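Local coordinates for aromatic-ring-hydroxylating dioxygenase beta subunit (Catenulispora acidiphila, PDB 6VW4), which is of unknown function but has the SnoaL-like fold of the NTF2 superfamily, binds the ligand S-DNPA and may take part in polyketide biosynthesis, at the interface of chains A and B. Coordinates in Å, arbitrary orientation; residue numbers count along the deposited sequence, not the author numbering. Chains: chain A/B, Aromatic-ring-hydroxylating dioxygenase beta subunit.

Contact 1: the interface of chains A and B. Residues chain A 11, 82-84, 99-101; chain B 15-16, 18-20, 22-23, 78, 80.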
loop_
_atom_site.group_PDB
_atom_site.type_symbol
_atom_site.label_atom_id
_atom_site.label_comp_id
_atom_site.label_asym_id
_atom_site.label_seq_id
_atom_site.Cartn_x
_atom_site.Cartn_y
_atom_site.Cartn_z
ATOM N N TYR A 11 -11.680 -10.457 -1.871
ATOM C CA TYR A 11 -10.395 -9.780 -1.707
ATOM C C TYR A 11 -10.615 -8.299 -1.420
ATOM O O TYR A 11 -10.094 -7.747 -0.441
ATOM C CB TYR A 11 -9.554 -10.014 -2.977
ATOM C CG TYR A 11 -8.131 -9.599 -2.893
ATOM C CD1 TYR A 11 -7.744 -8.305 -3.250
ATOM C CD2 TYR A 11 -7.171 -10.478 -2.466
ATOM C CE1 TYR A 11 -6.438 -7.914 -3.174
ATOM C CE2 TYR A 11 -5.859 -10.104 -2.399
ATOM C CZ TYR A 11 -5.500 -8.820 -2.737
ATOM O OH TYR A 11 -4.192 -8.479 -2.658
ATOM N N MET A 82 0.267 -5.933 0.318
ATOM C CA MET A 82 0.677 -7.298 0.000
ATOM C C MET A 82 -0.283 -8.322 0.568
ATOM O O MET A 82 0.114 -9.276 1.205
ATOM C CB MET A 82 2.121 -7.562 0.440
ATOM C CG MET A 82 3.099 -6.440 -0.183
ATOM S SD MET A 82 3.180 -6.112 -1.996
ATOM C CE MET A 82 3.730 -7.645 -2.720
ATOM N N LEU A 83 -1.563 -8.134 0.296
ATOM C CA LEU A 83 -2.560 -9.040 0.858
ATOM C C LEU A 83 -2.664 -10.297 -0.004
ATOM O O LEU A 83 -2.827 -10.202 -1.225
ATOM C CB LEU A 83 -3.938 -8.380 0.951
ATOM C CG LEU A 83 -5.149 -9.281 1.322
ATOM C CD1 LEU A 83 -4.986 -9.699 2.778
ATOM C CD2 LEU A 83 -6.466 -8.522 1.152
ATOM N N ALA A 84 -2.570 -11.478 0.620
ATOM C CA ALA A 84 -2.918 -12.740 -0.043
ATOM C C ALA A 84 -3.947 -13.484 0.809
ATOM O O ALA A 84 -3.798 -13.564 2.029
ATOM C CB ALA A 84 -1.673 -13.609 -0.281
ATOM N N ASP A 99 -2.942 -13.092 4.814
ATOM C CA ASP A 99 -1.541 -12.757 5.081
ATOM C C ASP A 99 -1.184 -11.439 4.408
ATOM O O ASP A 99 -1.472 -11.242 3.221
ATOM C CB ASP A 99 -0.587 -13.840 4.569
ATOM C CG ASP A 99 -0.762 -15.168 5.300
ATOM O OD1 ASP A 99 -0.773 -15.131 6.539
ATOM O OD2 ASP A 99 -0.885 -16.231 4.653
ATOM N N PHE A 100 -0.520 -10.561 5.146
ATOM C CA PHE A 100 -0.205 -9.264 4.600
ATOM C C PHE A 100 0.918 -8.614 5.402
ATOM O O PHE A 100 1.375 -9.133 6.414
ATOM C CB PHE A 100 -1.480 -8.387 4.568
ATOM C CG PHE A 100 -2.092 -8.149 5.913
ATOM C CD1 PHE A 100 -2.979 -9.083 6.480
ATOM C CD2 PHE A 100 -1.793 -7.007 6.623
ATOM C CE1 PHE A 100 -3.562 -8.865 7.725
ATOM C CE2 PHE A 100 -2.374 -6.771 7.908
ATOM C CZ PHE A 100 -3.251 -7.699 8.451
ATOM N N TYR A 101 1.361 -7.461 4.898
ATOM C CA TYR A 101 2.413 -6.650 5.485
ATOM C C TYR A 101 1.778 -5.428 6.119
ATOM O O TYR A 101 0.819 -4.848 5.581
ATOM C CB TYR A 101 3.454 -6.205 4.433
ATOM C CG TYR A 101 4.326 -7.310 3.844
ATOM C CD1 TYR A 101 4.344 -8.600 4.398
ATOM C CD2 TYR A 101 5.125 -7.061 2.729
ATOM C CE1 TYR A 101 5.160 -9.580 3.869
ATOM C CE2 TYR A 101 5.921 -8.009 2.199
ATOM C CZ TYR A 101 5.962 -9.262 2.789
ATOM O OH TYR A 101 6.770 -10.210 2.225
ATOM N N GLN B 15 -3.071 -8.358 -7.827
ATOM C CA GLN B 15 -2.594 -8.035 -6.483
ATOM C C GLN B 15 -2.307 -9.300 -5.678
ATOM O O GLN B 15 -1.297 -9.373 -4.964
ATOM C CB GLN B 15 -3.617 -7.191 -5.742
ATOM C CG GLN B 15 -3.948 -5.898 -6.366
ATOM C CD GLN B 15 -5.137 -5.244 -5.666
ATOM O OE1 GLN B 15 -6.312 -5.612 -5.877
ATOM N NE2 GLN B 15 -4.843 -4.298 -4.812
ATOM N N GLN B 16 -3.188 -10.311 -5.784
ATOM C CA GLN B 16 -2.988 -11.559 -5.053
ATOM C C GLN B 16 -1.718 -12.254 -5.516
ATOM O O GLN B 16 -0.947 -12.789 -4.698
ATOM C CB GLN B 16 -4.198 -12.482 -5.237
ATOM C CG GLN B 16 -3.968 -13.937 -4.802
ATOM C CD GLN B 16 -4.430 -14.210 -3.356
ATOM O OE1 GLN B 16 -4.863 -13.299 -2.651
ATOM N NE2 GLN B 16 -4.330 -15.462 -2.917
ATOM N N GLN B 18 0.890 -10.833 -7.065
ATOM C CA GLN B 18 2.089 -10.093 -6.648
ATOM C C GLN B 18 2.389 -10.311 -5.174
ATOM O O GLN B 18 3.549 -10.491 -4.791
ATOM C CB GLN B 18 1.941 -8.611 -6.957
ATOM C CG GLN B 18 1.997 -8.342 -8.468
ATOM C CD GLN B 18 1.685 -6.925 -8.790
ATOM O OE1 GLN B 18 0.976 -6.266 -8.035
ATOM N NE2 GLN B 18 2.211 -6.434 -9.916
ATOM N N ALA B 19 1.345 -10.360 -4.340
ATOM C CA ALA B 19 1.544 -10.577 -2.915
ATOM C C ALA B 19 2.215 -11.916 -2.650
ATOM O O ALA B 19 3.208 -11.994 -1.912
ATOM C CB ALA B 19 0.200 -10.519 -2.192
ATOM N N ARG B 20 1.706 -12.990 -3.274
ATOM C CA ARG B 20 2.310 -14.315 -3.073
ATOM C C ARG B 20 3.757 -14.343 -3.566
ATOM O O ARG B 20 4.646 -14.816 -2.858
ATOM C CB ARG B 20 1.496 -15.404 -3.789
ATOM C CG ARG B 20 0.092 -15.613 -3.263
ATOM C CD ARG B 20 -0.019 -16.723 -2.249
ATOM N NE ARG B 20 -1.379 -17.276 -2.219
ATOM C CZ ARG B 20 -2.083 -17.511 -1.110
ATOM N NH1 ARG B 20 -1.566 -17.254 0.096
ATOM N NH2 ARG B 20 -3.313 -18.001 -1.205
ATOM N N MET B 22 5.904 -11.920 -3.662
ATOM C CA MET B 22 6.814 -11.207 -2.772
ATOM C C MET B 22 6.902 -11.856 -1.400
ATOM O O MET B 22 7.926 -11.714 -0.728
ATOM C CB MET B 22 6.421 -9.739 -2.614
ATOM C CG MET B 22 6.552 -8.893 -3.835
ATOM S SD MET B 22 7.869 -9.454 -4.985
ATOM C CE MET B 22 9.145 -8.443 -4.077
ATOM N N HIS B 23 5.854 -12.549 -0.952
ATOM C CA HIS B 23 5.984 -13.291 0.305
ATOM C C HIS B 23 7.091 -14.335 0.188
ATOM O O HIS B 23 7.912 -14.502 1.100
ATOM C CB HIS B 23 4.663 -13.960 0.718
ATOM C CG HIS B 23 3.574 -12.989 1.112
ATOM N ND1 HIS B 23 2.246 -13.357 1.222
ATOM C CD2 HIS B 23 3.618 -11.660 1.407
ATOM C CE1 HIS B 23 1.522 -12.302 1.563
ATOM N NE2 HIS B 23 2.332 -11.263 1.690
ATOM N N HIS B 78 8.990 -5.902 0.526
ATOM C CA HIS B 78 8.643 -5.119 -0.649
ATOM C C HIS B 78 7.174 -4.777 -0.559
ATOM O O HIS B 78 6.330 -5.682 -0.603
ATOM C CB HIS B 78 8.880 -5.892 -1.942
ATOM C CG HIS B 78 10.312 -6.153 -2.210
ATOM N ND1 HIS B 78 11.017 -7.133 -1.555
ATOM C CD2 HIS B 78 11.185 -5.547 -3.047
ATOM C CE1 HIS B 78 12.272 -7.110 -1.968
ATOM N NE2 HIS B 78 12.393 -6.171 -2.887
ATOM N N PHE B 80 4.053 -3.039 -2.335
ATOM C CA PHE B 80 3.550 -2.600 -3.612
ATOM C C PHE B 80 2.360 -1.683 -3.381
ATOM O O PHE B 80 1.505 -1.984 -2.550
ATOM C CB PHE B 80 3.150 -3.809 -4.429
ATOM C CG PHE B 80 4.295 -4.623 -4.970
ATOM C CD1 PHE B 80 5.589 -4.416 -4.554
ATOM C CD2 PHE B 80 4.047 -5.648 -5.902
ATOM C CE1 PHE B 80 6.627 -5.173 -5.080
ATOM C CE2 PHE B 80 5.076 -6.402 -6.422
ATOM C CZ PHE B 80 6.366 -6.172 -6.006
HETATM O O HOH W 1 -0.364 -4.364 -1.968
#
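Helix 8-26 and strand 75-86 of chain B lie here against strands 75-86 and 96-108 and helix 8-26 of chain A, with A:Met82 as the main plug. Its backbone has the left-handed helical conformation (phi/psi 63/51°), a local irregularity within strand 75-86, and its side chain, bent at chi2 and chi3, crosses B:Met22 and B:Phe80 obliquely. A:Met82 CE rests over one face of the B:Phe80 ring, 3.9 Å from the centroid, and meets B:Met22 CG at 3.3 Å; a slim, flexible methionine suits this curved path. A:Met82 SD is approached by B:Phe80 N in a weak hydrogen bond. Water 1 ties A:Met82 N (2.8 Å) to B:Phe80 O. A:Met82 O receives a weak, bent bond from B:His23 NE2 at 3.0 Å, while B:His23 CD2 lies 3.6 Å from A:Tyr101 CE1 as the side chains slide past each other in opposite directions. A:Tyr11, CG anti to its backbone N (chi1 -170°), sends its phenol OH to A:Leu83 O at 2.6 Å, from above the carbonyl plane. Its ring crosses B:Gln15 and B:Gln16 obliquely, steeply inclined to both amides; B:Gln15 CB sits 3.4 Å from A:Tyr11 OH. An alanine in place of A:Tyr11 would remove ring and hydroxyl and would probably loosen the hold on A:Leu83 and the packing against the glutamines. B:Ala19, its CB facing A:Leu83 O, is small enough that B's N-terminal helix can probably come close to A's sheet.

Contact 2: the interface of chains A and B. Residues chain A 142-143, 146-147; chain B 73-75, 107-109.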
loop_
_atom_site.group_PDB
_atom_site.type_symbol
_atom_site.label_atom_id
_atom_site.label_comp_id
_atom_site.label_asym_id
_atom_site.label_seq_id
_atom_site.Cartn_x
_atom_site.Cartn_y
_atom_site.Cartn_z
ATOM N N ASP A 142 9.321 -7.493 12.461
ATOM C CA ASP A 142 10.558 -7.840 11.763
ATOM C C ASP A 142 11.789 -7.515 12.622
ATOM O O ASP A 142 12.762 -8.281 12.632
ATOM C CB ASP A 142 10.661 -7.119 10.415
ATOM C CG ASP A 142 9.917 -7.844 9.273
ATOM O OD1 ASP A 142 9.604 -9.047 9.388
ATOM O OD2 ASP A 142 9.660 -7.181 8.238
ATOM N N ASN A 143 11.772 -6.384 13.348
ATOM C CA ASN A 143 12.916 -6.031 14.200
ATOM C C ASN A 143 13.173 -7.126 15.232
ATOM O O ASN A 143 14.306 -7.613 15.362
ATOM C CB ASN A 143 12.718 -4.648 14.876
ATOM C CG ASN A 143 11.399 -4.520 15.645
ATOM O OD1 ASN A 143 10.324 -4.847 15.141
ATOM N ND2 ASN A 143 11.482 -3.992 16.858
ATOM N N VAL A 146 14.494 -10.378 13.734
ATOM C CA VAL A 146 15.884 -10.342 13.275
ATOM C C VAL A 146 16.850 -10.617 14.428
ATOM O O VAL A 146 17.807 -11.385 14.270
ATOM C CB VAL A 146 16.171 -9.005 12.569
ATOM C CG1 VAL A 146 17.644 -8.676 12.566
ATOM C CG2 VAL A 146 15.669 -9.062 11.121
ATOM N N ALA A 147 16.599 -10.033 15.607
ATOM C CA ALA A 147 17.383 -10.351 16.803
ATOM C C ALA A 147 17.516 -11.867 17.018
ATOM O O ALA A 147 18.625 -12.387 17.204
ATOM C CB ALA A 147 16.751 -9.662 18.025
ATOM N N PRO B 73 21.640 -11.849 8.410
ATOM C CA PRO B 73 20.806 -11.430 9.546
ATOM C C PRO B 73 19.924 -10.209 9.207
ATOM O O PRO B 73 19.880 -9.213 9.942
ATOM C CB PRO B 73 21.844 -11.103 10.622
ATOM C CG PRO B 73 23.114 -10.662 9.805
ATOM C CD PRO B 73 22.891 -11.070 8.348
ATOM N N VAL B 74 19.196 -10.324 8.098
ATOM C CA VAL B 74 18.472 -9.213 7.495
ATOM C C VAL B 74 17.077 -9.664 7.074
ATOM O O VAL B 74 16.886 -10.804 6.646
ATOM C CB VAL B 74 19.255 -8.677 6.287
ATOM C CG1 VAL B 74 18.369 -7.871 5.391
ATOM C CG2 VAL B 74 20.403 -7.851 6.751
ATOM N N GLN B 75 16.093 -8.762 7.191
ATOM C CA GLN B 75 14.728 -9.030 6.724
ATOM C C GLN B 75 14.263 -7.904 5.814
ATOM O O GLN B 75 14.001 -6.793 6.276
ATOM C CB GLN B 75 13.751 -9.210 7.887
ATOM C CG GLN B 75 12.344 -9.656 7.452
ATOM C CD GLN B 75 12.348 -10.954 6.639
ATOM O OE1 GLN B 75 12.689 -12.015 7.161
ATOM N NE2 GLN B 75 11.975 -10.870 5.357
ATOM N N THR B 107 15.221 -4.400 7.365
ATOM C CA THR B 107 15.342 -4.409 8.807
ATOM C C THR B 107 16.611 -5.160 9.186
ATOM O O THR B 107 16.818 -6.311 8.769
ATOM C CB THR B 107 14.113 -5.058 9.448
ATOM O OG1 THR B 107 12.984 -4.221 9.197
ATOM C CG2 THR B 107 14.309 -5.208 10.966
ATOM N N ARG B 108 17.469 -4.490 9.936
ATOM C CA ARG B 108 18.678 -5.058 10.522
ATOM C C ARG B 108 18.543 -4.972 12.034
ATOM O O ARG B 108 17.615 -4.344 12.561
ATOM C CB ARG B 108 19.919 -4.322 9.998
ATOM C CG ARG B 108 20.250 -4.714 8.595
ATOM C CD ARG B 108 21.326 -3.842 8.054
ATOM N NE ARG B 108 21.691 -4.118 6.659
ATOM C CZ ARG B 108 21.322 -3.353 5.624
ATOM N NH1 ARG B 108 20.544 -2.303 5.803
ATOM N NH2 ARG B 108 21.714 -3.639 4.396
ATOM N N VAL B 109 19.477 -5.619 12.744
ATOM C CA VAL B 109 19.519 -5.475 14.201
ATOM C C VAL B 109 19.671 -4.007 14.581
ATOM O O VAL B 109 19.018 -3.527 15.509
ATOM C CB VAL B 109 20.643 -6.336 14.803
ATOM C CG1 VAL B 109 20.250 -7.819 14.795
ATOM C CG2 VAL B 109 21.949 -6.106 14.032
HETATM O O HOH W 2 11.765 -5.174 7.098
#
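The oxygen of water 2 is gripped by at least three protein oxygens: the hydroxyl B:Thr107 OG1 at 2.6 Å, the backbone B:Gln75 O at 2.9 Å and the carboxylate A:Asp142 OD2 at 3.1 Å. A water suits this place because it can offer its hydrogens to the carbonyl and the carboxylate, while the threonine hydroxyl can act either way. No nitrogen or oxygen of one chain bonds directly to the other within this patch, so the polar link runs through water and the remaining contacts are of van der Waals type. B:Thr107 divides its two branches: OG1, beside its own backbone N, turns to the water, while the methyl B:Thr107 CG2, anti to that N, touches A:Asn143 CA at 3.6 Å. B:Gln75, bent at chi2 (57°), crosses A:Asp142 at about a right angle, and B:Gln75 CG lies 3.4 Å from A:Asp142 OD1. A:Val146 hides 102 Å² against chain B, the most of any residue in the patch. A:Val146 CG1, roughly anti to the backbone N (chi1 157°), points at B:Val109 CG1 (3.5 Å) and also meets B:Pro73 O. The other methyl, A:Val146 CG2, lies over B:Gln75 CB at 3.8 Å. A branched valine thus fills two directions at once with little chain to order. Helix 142-147 is thereby seated on the strand ends and loops of the neighbouring subunit, which probably steadies the C-terminal part of chain A in the assembly.

Contact 3: the interface of chains A and B. Residues chain A 101-103, 117, 119, 142; chain B 26, 75, 77-79, 105, 107, 112.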
loop_
_atom_site.group_PDB
_atom_site.type_symbol
_atom_site.label_atom_id
_atom_site.label_comp_id
_atom_site.label_asym_id
_atom_site.label_seq_id
_atom_site.Cartn_x
_atom_site.Cartn_y
_atom_site.Cartn_z
ATOM N N TYR A 101 1.361 -7.461 4.898
ATOM C CA TYR A 101 2.413 -6.650 5.485
ATOM C C TYR A 101 1.778 -5.428 6.119
ATOM O O TYR A 101 0.819 -4.848 5.581
ATOM C CB TYR A 101 3.454 -6.205 4.433
ATOM C CG TYR A 101 4.326 -7.310 3.844
ATOM C CD1 TYR A 101 4.344 -8.600 4.398
ATOM C CD2 TYR A 101 5.125 -7.061 2.729
ATOM C CE1 TYR A 101 5.160 -9.580 3.869
ATOM C CE2 TYR A 101 5.921 -8.009 2.199
ATOM C CZ TYR A 101 5.962 -9.262 2.789
ATOM O OH TYR A 101 6.770 -10.210 2.225
ATOM N N THR A 102 2.321 -5.039 7.260
ATOM C CA THR A 102 1.996 -3.771 7.885
ATOM C C THR A 102 3.259 -2.940 8.001
ATOM O O THR A 102 4.323 -3.468 8.321
ATOM C CB THR A 102 1.393 -3.934 9.290
ATOM O OG1 THR A 102 0.219 -4.730 9.192
ATOM C CG2 THR A 102 0.994 -2.560 9.823
ATOM N N LEU A 103 3.123 -1.646 7.734
ATOM C CA LEU A 103 4.109 -0.635 8.069
ATOM C C LEU A 103 3.511 0.386 9.036
ATOM O O LEU A 103 2.526 1.054 8.705
ATOM C CB LEU A 103 4.591 0.070 6.803
ATOM C CG LEU A 103 5.724 1.078 7.055
ATOM C CD1 LEU A 103 6.957 0.388 7.560
ATOM C CD2 LEU A 103 6.056 1.880 5.800
ATOM N N SER A 117 8.261 -2.726 10.506
ATOM C CA SER A 117 7.657 -3.514 9.460
ATOM C C SER A 117 7.201 -4.830 10.077
ATOM O O SER A 117 7.962 -5.457 10.810
ATOM C CB SER A 117 8.685 -3.715 8.350
ATOM O OG SER A 117 8.478 -4.871 7.595
ATOM N N PRO A 119 4.910 -8.526 9.369
ATOM C CA PRO A 119 4.030 -9.497 8.713
ATOM C C PRO A 119 2.921 -9.886 9.679
ATOM O O PRO A 119 3.140 -10.021 10.887
ATOM C CB PRO A 119 4.954 -10.682 8.384
ATOM C CG PRO A 119 6.157 -10.503 9.199
ATOM C CD PRO A 119 6.231 -9.079 9.692
ATOM N N ASP A 142 9.321 -7.493 12.461
ATOM C CA ASP A 142 10.558 -7.840 11.763
ATOM C C ASP A 142 11.789 -7.515 12.622
ATOM O O ASP A 142 12.762 -8.281 12.632
ATOM C CB ASP A 142 10.661 -7.119 10.415
ATOM C CG ASP A 142 9.917 -7.844 9.273
ATOM O OD1 ASP A 142 9.604 -9.047 9.388
ATOM O OD2 ASP A 142 9.660 -7.181 8.238
ATOM N N ASP B 26 10.667 -12.434 -0.095
ATOM C CA ASP B 26 11.138 -11.808 1.137
ATOM C C ASP B 26 11.463 -12.838 2.212
ATOM O O ASP B 26 12.199 -12.516 3.144
ATOM C CB ASP B 26 10.105 -10.823 1.701
ATOM C CG ASP B 26 9.872 -9.594 0.792
ATOM O OD1 ASP B 26 10.760 -9.251 -0.005
ATOM O OD2 ASP B 26 8.781 -8.975 0.872
ATOM N N GLN B 75 16.093 -8.762 7.191
ATOM C CA GLN B 75 14.728 -9.030 6.724
ATOM C C GLN B 75 14.263 -7.904 5.814
ATOM O O GLN B 75 14.001 -6.793 6.276
ATOM C CB GLN B 75 13.751 -9.210 7.887
ATOM C CG GLN B 75 12.344 -9.656 7.452
ATOM C CD GLN B 75 12.348 -10.954 6.639
ATOM O OE1 GLN B 75 12.689 -12.015 7.161
ATOM N NE2 GLN B 75 11.975 -10.870 5.357
ATOM N N ARG B 77 11.429 -6.384 2.991
ATOM C CA ARG B 77 10.008 -6.354 2.683
ATOM C C ARG B 77 9.821 -5.470 1.465
ATOM O O ARG B 77 10.438 -4.411 1.380
ATOM C CB ARG B 77 9.156 -5.776 3.811
ATOM C CG ARG B 77 9.091 -6.592 5.075
ATOM C CD ARG B 77 8.537 -7.972 4.843
ATOM N NE ARG B 77 8.736 -8.766 6.036
ATOM C CZ ARG B 77 8.619 -10.080 6.083
ATOM N NH1 ARG B 77 8.295 -10.737 4.997
ATOM N NH2 ARG B 77 8.834 -10.725 7.216
ATOM N N HIS B 78 8.990 -5.902 0.526
ATOM C CA HIS B 78 8.643 -5.119 -0.649
ATOM C C HIS B 78 7.174 -4.777 -0.559
ATOM O O HIS B 78 6.330 -5.682 -0.603
ATOM C CB HIS B 78 8.880 -5.892 -1.942
ATOM C CG HIS B 78 10.312 -6.153 -2.210
ATOM N ND1 HIS B 78 11.017 -7.133 -1.555
ATOM C CD2 HIS B 78 11.185 -5.547 -3.047
ATOM C CE1 HIS B 78 12.272 -7.110 -1.968
ATOM N NE2 HIS B 78 12.393 -6.171 -2.887
ATOM N N MET B 79 6.866 -3.487 -0.495
ATOM C CA MET B 79 5.491 -3.012 -0.423
ATOM C C MET B 79 5.061 -2.424 -1.746
ATOM O O MET B 79 5.571 -1.368 -2.156
ATOM C CB MET B 79 5.368 -1.958 0.668
ATOM C CG MET B 79 5.338 -2.596 2.000
ATOM S SD MET B 79 5.983 -1.526 3.275
ATOM C CE MET B 79 5.968 -2.775 4.606
ATOM N N LEU B 105 11.887 -2.071 2.096
ATOM C CA LEU B 105 12.255 -1.929 3.496
ATOM C C LEU B 105 13.278 -2.992 3.869
ATOM O O LEU B 105 13.186 -4.143 3.425
ATOM C CB LEU B 105 11.062 -2.054 4.387
ATOM C CG LEU B 105 10.081 -0.913 4.176
ATOM C CD1 LEU B 105 8.887 -1.245 4.984
ATOM C CD2 LEU B 105 10.652 0.413 4.602
ATOM N N THR B 107 15.221 -4.400 7.365
ATOM C CA THR B 107 15.342 -4.409 8.807
ATOM C C THR B 107 16.611 -5.160 9.186
ATOM O O THR B 107 16.818 -6.311 8.769
ATOM C CB THR B 107 14.113 -5.058 9.448
ATOM O OG1 THR B 107 12.984 -4.221 9.197
ATOM C CG2 THR B 107 14.309 -5.208 10.966
ATOM N N LEU B 112 16.015 0.076 10.711
ATOM C CA LEU B 112 15.225 -0.090 9.503
ATOM C C LEU B 112 15.648 0.962 8.494
ATOM O O LEU B 112 15.540 2.156 8.766
ATOM C CB LEU B 112 13.739 0.035 9.826
ATOM C CG LEU B 112 12.762 0.049 8.635
ATOM C CD1 LEU B 112 12.818 -1.230 7.830
ATOM C CD2 LEU B 112 11.308 0.218 9.081
HETATM O O HOH W 3 11.765 -5.174 7.098
HETATM O O HOH W 4 11.031 -3.622 11.244
#
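B:Arg77 is fully strand-like (phi/psi -140/137°), as are A:Tyr101 and A:Ser117 opposite it, whereas A:Asp142 has the helical backbone of the first residue of helix 142-147. B:Arg77 turns at chi2 and meets A:Asp142 tip to tip in a side-on salt bridge: B:Arg77 NH2 binds A:Asp142 OD1 and B:Arg77 NE binds A:Asp142 OD2, each at 2.9 Å. Both oxygens use their syn lone pairs and lie in the guanidinium plane, and the NH2 bond is nearly straight (171° at H). A:Ser117 OG bonds to A:Asp142 OD2 at 2.7 Å from above the carboxylate plane, a second-shell hold that probably helps fix its rotation. B:Gln75 NE2, held by B:Asp26 O at the end of helix 8-26, lies 3.5 Å above the centre of the B:Arg77 guanidinium, with A:Pro119 on the opposite face. B:Arg77 CD packs over the A:Tyr101 ring, 3.7 Å from its centroid, so the aliphatic stem serves as well as the charge. A:Tyr101 OH donates to the anti lone pair of B:Asp26 OD2 at 2.7 Å and receives a weak bond from B:Arg77 NH1. B:His78 positions that acid: its ND1 reaches B:Asp26 OD1 at 2.6 Å and its backbone N meets OD2; these donors would probably favour the charged form. Next to the polar network A:Leu103 CD1 touches B:Leu105 CD1 at 3.6 Å. The set joins the two sheets face to face, bordered by helix 8-26 of B and helix 142-147 of A.

The three contacts form a continuous band along one boundary between chains A and B. Contact 3 lies in the middle: the centres of its C-alpha atoms are about 12 Å from those of contact 1 and about 10 Å from those of contact 2, while contacts 1 and 2 are about 20 Å apart. A:Tyr101 and B:His78 belong to contacts 1 and 3; A:Asp142, B:Gln75 and B:Thr107 to contacts 2 and 3. The direct salt bridge is central, with van der Waals and water-mediated contacts on either side. The interface is not an exact two-fold, consistent with similar joints closing a ring of the three deposited copies.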